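Local coordinates for protein alanine racemase (PDB 3HUR) that belongs to the alanine racemase family, whose members join an N-terminal TIM-type barrel to a C-terminal domain rich in beta strands, at residues R8-D17 with I370-A379; L16-Q24 with P50-A61. All coordinates share one frame; numbering follows the deposited sequence.

Contact 1. Residues R8-D17 with I370-A379. With SO4 (sulfate ion), chain D.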
loop_
_atom_site.group_PDB
_atom_site.type_symbol
_atom_site.label_atom_id
_atom_site.label_comp_id
_atom_site.label_asym_id
_atom_site.label_seq_id
_atom_site.Cartn_x
_atom_site.Cartn_y
_atom_site.Cartn_z
ATOM N N ARG A 8 13.389 5.497 21.050
ATOM C CA ARG A 8 12.159 6.251 20.681
ATOM C C ARG A 8 12.494 7.336 19.618
ATOM O O ARG A 8 12.602 8.526 19.947
ATOM C CB ARG A 8 11.600 6.911 21.960
ATOM C CG ARG A 8 10.410 7.847 21.786
ATOM C CD ARG A 8 9.119 7.209 22.175
ATOM N NE ARG A 8 9.075 6.702 23.553
ATOM C CZ ARG A 8 8.491 5.553 23.903
ATOM N NH1 ARG A 8 8.495 5.158 25.176
ATOM N NH2 ARG A 8 7.908 4.774 22.982
ATOM N N PRO A 9 12.721 6.906 18.375
ATOM C CA PRO A 9 13.272 7.755 17.323
ATOM C C PRO A 9 12.263 8.691 16.747
ATOM O O PRO A 9 12.628 9.754 16.188
ATOM C CB PRO A 9 13.704 6.773 16.249
ATOM C CG PRO A 9 12.972 5.466 16.544
ATOM C CD PRO A 9 12.765 5.480 18.036
ATOM N N THR A 10 10.991 8.317 16.860
ATOM C CA THR A 10 9.962 9.199 16.425
ATOM C C THR A 10 8.823 9.150 17.429
ATOM O O THR A 10 8.682 8.178 18.148
ATOM C CB THR A 10 9.460 8.779 15.050
ATOM O OG1 THR A 10 8.972 7.421 15.099
ATOM C CG2 THR A 10 10.528 8.908 14.023
ATOM N N TRP A 11 8.010 10.192 17.477
ATOM C CA TRP A 11 6.862 10.227 18.353
ATOM C C TRP A 11 5.888 11.368 17.970
ATOM O O TRP A 11 6.245 12.264 17.198
ATOM C CB TRP A 11 7.331 10.385 19.798
ATOM C CG TRP A 11 8.038 11.651 20.086
ATOM C CD1 TRP A 11 7.490 12.811 20.528
ATOM C CD2 TRP A 11 9.454 11.892 19.974
ATOM N NE1 TRP A 11 8.476 13.782 20.673
ATOM C CE2 TRP A 11 9.683 13.236 20.332
ATOM C CE3 TRP A 11 10.549 11.098 19.599
ATOM C CZ2 TRP A 11 10.939 13.785 20.353
ATOM C CZ3 TRP A 11 11.785 11.660 19.589
ATOM C CH2 TRP A 11 11.983 12.987 19.974
ATOM N N VAL A 12 4.669 11.313 18.498
ATOM C CA VAL A 12 3.654 12.376 18.333
ATOM C C VAL A 12 3.630 13.131 19.605
ATOM O O VAL A 12 3.357 12.565 20.646
ATOM C CB VAL A 12 2.207 11.877 18.168
ATOM C CG1 VAL A 12 1.240 13.086 18.043
ATOM C CG2 VAL A 12 2.088 10.972 16.972
ATOM N N SER A 13 3.910 14.422 19.498
ATOM C CA SER A 13 4.025 15.300 20.631
ATOM C C SER A 13 2.695 16.068 20.729
ATOM O O SER A 13 2.285 16.710 19.778
ATOM C CB SER A 13 5.190 16.253 20.375
ATOM O OG SER A 13 5.228 17.208 21.395
ATOM N N VAL A 14 2.065 16.008 21.887
ATOM C CA VAL A 14 0.747 16.537 22.125
ATOM C C VAL A 14 0.799 17.593 23.257
ATOM O O VAL A 14 1.074 17.276 24.413
ATOM C CB VAL A 14 -0.207 15.418 22.589
ATOM C CG1 VAL A 14 -1.580 16.011 22.889
ATOM C CG2 VAL A 14 -0.281 14.268 21.568
ATOM N N ASP A 15 0.542 18.841 22.924
ATOM C CA ASP A 15 0.621 19.918 23.893
ATOM C C ASP A 15 -0.740 20.148 24.569
ATOM O O ASP A 15 -1.681 20.693 23.956
ATOM C CB ASP A 15 1.068 21.171 23.166
ATOM C CG ASP A 15 0.886 22.395 23.988
ATOM O OD1 ASP A 15 0.339 22.271 25.105
ATOM O OD2 ASP A 15 1.269 23.471 23.497
ATOM N N LEU A 16 -0.846 19.746 25.823
ATOM C CA LEU A 16 -2.149 19.721 26.479
ATOM C C LEU A 16 -2.622 21.084 26.833
ATOM O O LEU A 16 -3.826 21.274 26.963
ATOM C CB LEU A 16 -2.141 18.852 27.735
ATOM C CG LEU A 16 -1.951 17.345 27.495
ATOM C CD1 LEU A 16 -1.744 16.567 28.796
ATOM C CD2 LEU A 16 -3.131 16.794 26.694
ATOM N N ASP A 17 -1.691 22.031 26.973
ATOM C CA ASP A 17 -2.050 23.436 27.211
ATOM C C ASP A 17 -2.843 23.961 26.022
ATOM O O ASP A 17 -3.824 24.677 26.189
ATOM C CB ASP A 17 -0.825 24.357 27.347
ATOM C CG ASP A 17 -0.086 24.208 28.680
ATOM O OD1 ASP A 17 -0.703 24.201 29.769
ATOM O OD2 ASP A 17 1.158 24.143 28.628
ATOM N N ILE A 370 3.389 4.834 16.601
ATOM C CA ILE A 370 4.323 5.551 17.490
ATOM C C ILE A 370 3.641 6.160 18.752
ATOM O O ILE A 370 2.449 6.373 18.789
ATOM C CB ILE A 370 5.165 6.630 16.725
ATOM C CG1 ILE A 370 4.370 7.889 16.439
ATOM C CG2 ILE A 370 5.686 6.089 15.425
ATOM C CD1 ILE A 370 5.152 8.914 15.565
ATOM N N LYS A 371 4.430 6.430 19.781
ATOM C CA LYS A 371 3.922 6.759 21.071
ATOM C C LYS A 371 3.512 8.215 21.108
ATOM O O LYS A 371 4.098 9.057 20.427
ATOM C CB LYS A 371 5.002 6.509 22.124
ATOM C CG LYS A 371 4.584 6.854 23.555
ATOM C CD LYS A 371 4.709 5.664 24.473
ATOM C CE LYS A 371 4.385 6.013 25.936
ATOM N NZ LYS A 371 4.127 4.729 26.669
ATOM N N ARG A 372 2.533 8.504 21.942
ATOM C CA ARG A 372 2.139 9.848 22.204
ATOM C C ARG A 372 2.931 10.353 23.410
ATOM O O ARG A 372 2.902 9.717 24.445
ATOM C CB ARG A 372 0.631 9.900 22.466
ATOM C CG ARG A 372 -0.207 10.021 21.225
ATOM C CD ARG A 372 0.020 8.943 20.215
ATOM N NE ARG A 372 -0.949 9.089 19.136
ATOM C CZ ARG A 372 -0.810 8.685 17.867
ATOM N NH1 ARG A 372 0.249 8.040 17.438
ATOM N NH2 ARG A 372 -1.788 8.925 17.014
ATOM N N ILE A 373 3.630 11.484 23.241
ATOM C CA ILE A 373 4.351 12.165 24.292
ATOM C C ILE A 373 3.646 13.502 24.647
ATOM O O ILE A 373 3.274 14.271 23.766
ATOM C CB ILE A 373 5.804 12.442 23.830
ATOM C CG1 ILE A 373 6.537 11.099 23.512
ATOM C CG2 ILE A 373 6.606 13.255 24.867
ATOM C CD1 ILE A 373 6.426 9.995 24.568
ATOM N N TYR A 374 3.476 13.787 25.931
ATOM C CA TYR A 374 2.771 14.998 26.322
ATOM C C TYR A 374 3.738 16.063 26.801
ATOM O O TYR A 374 4.542 15.814 27.694
ATOM C CB TYR A 374 1.701 14.649 27.361
ATOM C CG TYR A 374 0.776 13.617 26.803
ATOM C CD1 TYR A 374 1.005 12.255 26.992
ATOM C CD2 TYR A 374 -0.289 13.995 25.993
ATOM C CE1 TYR A 374 0.168 11.290 26.402
ATOM C CE2 TYR A 374 -1.136 13.057 25.424
ATOM C CZ TYR A 374 -0.912 11.730 25.609
ATOM O OH TYR A 374 -1.775 10.875 24.998
ATOM N N THR A 375 3.643 17.255 26.222
ATOM C CA THR A 375 4.497 18.399 26.625
ATOM C C THR A 375 3.684 19.495 27.263
ATOM O O THR A 375 2.469 19.482 27.164
ATOM C CB THR A 375 5.146 19.077 25.425
ATOM O OG1 THR A 375 4.116 19.665 24.626
ATOM C CG2 THR A 375 5.953 18.076 24.582
ATOM N N GLY A 376 4.380 20.443 27.897
ATOM C CA GLY A 376 3.784 21.666 28.463
ATOM C C GLY A 376 3.511 21.601 29.953
ATOM O O GLY A 376 3.488 20.529 30.531
ATOM N N ASP A 377 3.300 22.770 30.566
ATOM C CA ASP A 377 3.161 22.905 32.025
ATOM C C ASP A 377 1.978 22.098 32.500
ATOM O O ASP A 377 2.047 21.394 33.500
ATOM C CB ASP A 377 2.959 24.388 32.436
ATOM C CG ASP A 377 4.217 25.283 32.199
ATOM O OD1 ASP A 377 5.368 24.771 32.093
ATOM O OD2 ASP A 377 4.048 26.531 32.146
ATOM N N LEU A 378 0.873 22.185 31.783
ATOM C CA LEU A 378 -0.293 21.361 32.142
ATOM C C LEU A 378 0.043 19.872 32.213
ATOM O O LEU A 378 -0.427 19.161 33.079
ATOM C CB LEU A 378 -1.404 21.559 31.122
ATOM C CG LEU A 378 -2.794 21.961 31.583
ATOM C CD1 LEU A 378 -3.726 21.783 30.383
ATOM C CD2 LEU A 378 -3.240 21.150 32.798
ATOM N N ALA A 379 0.858 19.406 31.279
ATOM C CA ALA A 379 1.308 18.033 31.247
ATOM C C ALA A 379 2.063 17.589 32.513
ATOM O O ALA A 379 1.851 16.483 33.009
ATOM C CB ALA A 379 2.178 17.820 30.038
HETATM S S SO4 D . 7.562 1.558 25.320
HETATM O O1 SO4 D . 7.169 1.734 23.933
HETATM O O2 SO4 D . 8.993 1.183 25.514
HETATM O O3 SO4 D . 7.198 2.829 25.945
HETATM O O4 SO4 D . 6.705 0.484 25.848
#

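Contact 2. Residues L16-Q24 with P50-A61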
loop_
_atom_site.group_PDB
_atom_site.type_symbol
_atom_site.label_atom_id
_atom_site.label_comp_id
_atom_site.label_asym_id
_atom_site.label_seq_id
_atom_site.Cartn_x
_atom_site.Cartn_y
_atom_site.Cartn_z
ATOM N N LEU A 16 -0.846 19.746 25.823
ATOM C CA LEU A 16 -2.149 19.721 26.479
ATOM C C LEU A 16 -2.622 21.084 26.833
ATOM O O LEU A 16 -3.826 21.274 26.963
ATOM C CB LEU A 16 -2.141 18.852 27.735
ATOM C CG LEU A 16 -1.951 17.345 27.495
ATOM C CD1 LEU A 16 -1.744 16.567 28.796
ATOM C CD2 LEU A 16 -3.131 16.794 26.694
ATOM N N ASP A 17 -1.691 22.031 26.973
ATOM C CA ASP A 17 -2.050 23.436 27.211
ATOM C C ASP A 17 -2.843 23.961 26.022
ATOM O O ASP A 17 -3.824 24.677 26.189
ATOM C CB ASP A 17 -0.825 24.357 27.347
ATOM C CG ASP A 17 -0.086 24.208 28.680
ATOM O OD1 ASP A 17 -0.703 24.201 29.769
ATOM O OD2 ASP A 17 1.158 24.143 28.628
ATOM N N ALA A 18 -2.375 23.626 24.826
ATOM C CA ALA A 18 -3.003 24.073 23.608
ATOM C C ALA A 18 -4.366 23.433 23.462
ATOM O O ALA A 18 -5.309 24.092 23.025
ATOM C CB ALA A 18 -2.109 23.792 22.387
ATOM N N ALA A 19 -4.522 22.185 23.883
ATOM C CA ALA A 19 -5.860 21.600 23.842
ATOM C C ALA A 19 -6.827 22.375 24.772
ATOM O O ALA A 19 -8.008 22.563 24.448
ATOM C CB ALA A 19 -5.844 20.075 24.203
ATOM N N ALA A 20 -6.320 22.799 25.926
ATOM C CA ALA A 20 -7.139 23.477 26.914
ATOM C C ALA A 20 -7.560 24.788 26.309
ATOM O O ALA A 20 -8.740 25.137 26.273
ATOM C CB ALA A 20 -6.377 23.715 28.179
ATOM N N HIS A 21 -6.560 25.477 25.796
ATOM C CA HIS A 21 -6.715 26.728 25.141
ATOM C C HIS A 21 -7.784 26.657 24.060
ATOM O O HIS A 21 -8.597 27.565 23.939
ATOM C CB HIS A 21 -5.359 27.122 24.566
ATOM C CG HIS A 21 -5.377 28.374 23.761
ATOM N ND1 HIS A 21 -5.172 29.622 24.318
ATOM C CD2 HIS A 21 -5.524 28.571 22.428
ATOM C CE1 HIS A 21 -5.222 30.537 23.366
ATOM N NE2 HIS A 21 -5.426 29.925 22.208
ATOM N N ASN A 22 -7.800 25.591 23.275
ATOM C CA ASN A 22 -8.838 25.443 22.251
ATOM C C ASN A 22 -10.242 25.370 22.858
ATOM O O ASN A 22 -11.178 25.923 22.288
ATOM C CB ASN A 22 -8.597 24.224 21.353
ATOM C CG ASN A 22 -7.411 24.377 20.450
ATOM O OD1 ASN A 22 -6.888 25.464 20.241
ATOM N ND2 ASN A 22 -6.979 23.274 19.899
ATOM N N LEU A 23 -10.397 24.692 23.993
ATOM C CA LEU A 23 -11.723 24.626 24.633
ATOM C C LEU A 23 -12.112 26.011 25.134
ATOM O O LEU A 23 -13.232 26.449 24.947
ATOM C CB LEU A 23 -11.781 23.615 25.776
ATOM C CG LEU A 23 -11.889 22.140 25.379
ATOM C CD1 LEU A 23 -12.357 21.274 26.571
ATOM C CD2 LEU A 23 -12.803 21.972 24.205
ATOM N N GLN A 24 -11.162 26.690 25.761
ATOM C CA GLN A 24 -11.340 28.072 26.159
ATOM C C GLN A 24 -11.749 29.028 24.991
ATOM O O GLN A 24 -12.648 29.835 25.160
ATOM C CB GLN A 24 -10.081 28.560 26.891
ATOM C CG GLN A 24 -9.939 27.964 28.338
ATOM C CD GLN A 24 -8.471 27.934 28.874
ATOM O OE1 GLN A 24 -7.507 28.311 28.175
ATOM N NE2 GLN A 24 -8.311 27.469 30.110
ATOM N N PRO A 50 -5.213 11.701 29.270
ATOM C CA PRO A 50 -4.463 12.933 29.438
ATOM C C PRO A 50 -5.236 14.175 29.003
ATOM O O PRO A 50 -5.166 15.191 29.669
ATOM C CB PRO A 50 -3.221 12.736 28.560
ATOM C CG PRO A 50 -3.307 11.395 28.015
ATOM C CD PRO A 50 -4.392 10.656 28.661
ATOM N N LEU A 51 -5.941 14.088 27.882
ATOM C CA LEU A 51 -6.810 15.186 27.447
ATOM C C LEU A 51 -7.907 15.483 28.535
ATOM O O LEU A 51 -8.011 16.590 29.024
ATOM C CB LEU A 51 -7.421 14.868 26.071
ATOM C CG LEU A 51 -6.542 15.087 24.823
ATOM C CD1 LEU A 51 -7.227 14.520 23.585
ATOM C CD2 LEU A 51 -6.174 16.543 24.626
ATOM N N ALA A 52 -8.628 14.461 28.962
ATOM C CA ALA A 52 -9.617 14.624 30.013
ATOM C C ALA A 52 -9.048 15.202 31.311
ATOM O O ALA A 52 -9.627 16.128 31.858
ATOM C CB ALA A 52 -10.301 13.358 30.284
ATOM N N LYS A 53 -7.939 14.674 31.808
ATOM C CA LYS A 53 -7.310 15.226 32.989
ATOM C C LYS A 53 -6.940 16.688 32.780
ATOM O O LYS A 53 -7.122 17.494 33.669
ATOM C CB LYS A 53 -6.031 14.486 33.347
ATOM C CG LYS A 53 -6.229 13.142 33.957
ATOM C CD LYS A 53 -4.867 12.507 34.184
ATOM C CE LYS A 53 -4.960 11.176 34.915
ATOM N NZ LYS A 53 -5.200 11.354 36.393
ATOM N N ALA A 54 -6.366 17.025 31.635
ATOM C CA ALA A 54 -6.064 18.424 31.357
ATOM C C ALA A 54 -7.355 19.283 31.397
ATOM O O ALA A 54 -7.328 20.413 31.856
ATOM C CB ALA A 54 -5.391 18.573 30.028
ATOM N N PHE A 55 -8.475 18.757 30.925
ATOM C CA PHE A 55 -9.670 19.574 30.930
ATOM C C PHE A 55 -10.265 19.722 32.339
ATOM O O PHE A 55 -10.879 20.758 32.616
ATOM C CB PHE A 55 -10.746 19.026 29.992
ATOM C CG PHE A 55 -10.329 18.913 28.557
ATOM C CD1 PHE A 55 -9.421 19.759 28.011
ATOM C CD2 PHE A 55 -10.873 17.933 27.753
ATOM C CE1 PHE A 55 -9.070 19.633 26.683
ATOM C CE2 PHE A 55 -10.530 17.811 26.446
ATOM C CZ PHE A 55 -9.624 18.645 25.909
ATOM N N GLN A 56 -10.127 18.692 33.187
ATOM C CA GLN A 56 -10.664 18.722 34.581
ATOM C C GLN A 56 -9.887 19.715 35.448
ATOM O O GLN A 56 -10.454 20.438 36.245
ATOM C CB GLN A 56 -10.609 17.339 35.246
ATOM C CG GLN A 56 -11.412 17.238 36.528
ATOM C CD GLN A 56 -11.487 15.815 37.095
ATOM O OE1 GLN A 56 -12.453 15.091 36.866
ATOM N NE2 GLN A 56 -10.469 15.414 37.831
ATOM N N GLU A 57 -8.585 19.784 35.235
ATOM C CA GLU A 57 -7.728 20.552 36.088
ATOM C C GLU A 57 -7.844 22.018 35.774
ATOM O O GLU A 57 -7.631 22.862 36.658
ATOM C CB GLU A 57 -6.270 20.085 35.963
ATOM C CG GLU A 57 -5.176 21.225 35.986
ATOM C CD GLU A 57 -4.805 21.698 37.381
ATOM O OE1 GLU A 57 -5.271 21.073 38.338
ATOM O OE2 GLU A 57 -4.030 22.679 37.521
ATOM N N THR A 58 -8.113 22.326 34.518
ATOM C CA THR A 58 -8.219 23.714 34.087
ATOM C C THR A 58 -9.670 24.167 34.083
ATOM O O THR A 58 -9.955 25.311 33.799
ATOM C CB THR A 58 -7.688 23.899 32.669
ATOM O OG1 THR A 58 -8.368 22.983 31.775
ATOM C CG2 THR A 58 -6.197 23.694 32.653
ATOM N N ALA A 59 -10.587 23.254 34.354
ATOM C CA ALA A 59 -12.009 23.581 34.413
ATOM C C ALA A 59 -12.542 24.036 33.050
ATOM O O ALA A 59 -13.573 24.708 32.969
ATOM C CB ALA A 59 -12.267 24.647 35.465
ATOM N N SER A 60 -11.854 23.625 31.986
ATOM C CA SER A 60 -12.149 24.109 30.656
ATOM C C SER A 60 -13.212 23.288 29.986
ATOM O O SER A 60 -13.729 23.695 28.929
ATOM C CB SER A 60 -10.877 24.204 29.825
ATOM O OG SER A 60 -10.366 22.928 29.535
ATOM N N ALA A 61 -13.573 22.164 30.613
ATOM C CA ALA A 61 -14.743 21.344 30.232
ATOM C C ALA A 61 -15.584 20.984 31.469
ATOM O O ALA A 61 -15.026 20.703 32.500
ATOM C CB ALA A 61 -14.293 20.076 29.565
#

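Contact 1. Residues R8-D17 with I370-A379
V12 and I373 lie at the middle of a parallel strand pair, 10-15 with 372-375, inside a mixed beta sheet. V12 N gives a hydrogen bond to K371 O (3.0 Å). V12 O accepts one from I373 N (2.8 Å). I373 O in turn accepts from V14 N, and V14 O from T375 N. Strand 10-15 spends its other edge on strand 251-263, through W11 and S13, so it is an inner strand.

The side chain of I373 shares a sheet face with those of S13 and T375. With chi1 at -61°, its CG1 stands anti to the carbonyl carbon and meets W11 CD1 at 3.6 Å, oblique to the indole.

V12 projects from the other face, beside R372. Its CG2 lies over one face of the R372 guanidinium, offset toward the rim, 3.5 Å from R372 NH1. This flat group is held from several directions. NH1 bonds to I370 O and A367 O, and NH2 to L366 O and G45 O.

L16 begins the helix that follows strand 10-15. Its CG is 4.0 Å from Y374 CD2, and CD1 packs against A379. Next to it, D17 reaches the start of helix 377-381. L378 N bonds to D17 OD1 from the syn side, 35° out of the carboxylate plane, and D377 N makes a weak bond to OD2. The carboxylate thus sits at a helix N-terminus, which probably favours its negative charge.

At the opposite end, K371 CD lies over one face of the R8 guanidinium. K371 NZ turns to E71 and E74 of the second subunit. R8 NH1 pairs with D70 of that subunit and gives a nearly straight hydrogen bond, 176° at the hydrogen, to sulfate O3 (2.8 Å).

Contact 2. Residues L16-Q24 with P50-A61
L23 and F55 form the heart of a buried helix-to-helix packing between helix 16-30 and helix 48-57, on the outside of the parallel sheet of the N-terminal barrel. The segment axes approach to 9.4 Å and cross at -58°. The contact is almost wholly apolar.

L23 CD1 sits over the centre of the F55 ring, a CH-pi contact. With chi1 at -77°, L23 CG stands opposite the carbonyl carbon, and from there CD1 reaches the ring. The methyl is 3.5 Å from the ring centroid and only 7° off the ring normal. The L23 side chain crosses that of F55 at about a right angle. The other face of the ring is covered, toward its rim, by L51 O of its own helix. Backbone atoms of A19 and A20 also border the ring.

L16 packs about two turns earlier. Its CD2 meets L51 CD2 at 3.7 Å, and its CB meets A54 CB. A19 CB fits against the same L51 CD2 (3.6 Å). A20 CB lies against T58 OG1.

Beyond the helix end the chain turns back to L23. A59, with positive phi, is the C-prime residue of a Schellman motif closed by S60 N to F55 O. T58 OG1 donates to A54 O (2.8 Å), and S60 OG donates to T58 OG1 (3.0 Å). S60 O lies 3.6 Å from L23 CD1, while A61 CB comes to the same methyl.

L23, F55 and A61 all rest on A37 of strand 34-38. Two neighbouring helices laid over a parallel strand in this way are typical of an alpha/beta (TIM-type) barrel.

In the fold
The two contacts lie side by side, with centres about 15 Å apart, and share L16 and D17 at the start of helix 16-30. Along the chain, contact 2 is nested inside the long loop closed by contact 1. Contact 1 brings the chain's two ends together in the mixed sheet, 353 residues apart at their closest ends. Contact 2 is local and belongs to the barrel. They touch directly: Y374 CZ is 3.4 Å from P50 CG, and L378 CD1 is 3.6 Å from A54 CB. The strand-to-helix step at D15-L16 therefore carries the chain from the mixed sheet to the barrel and ties the two together.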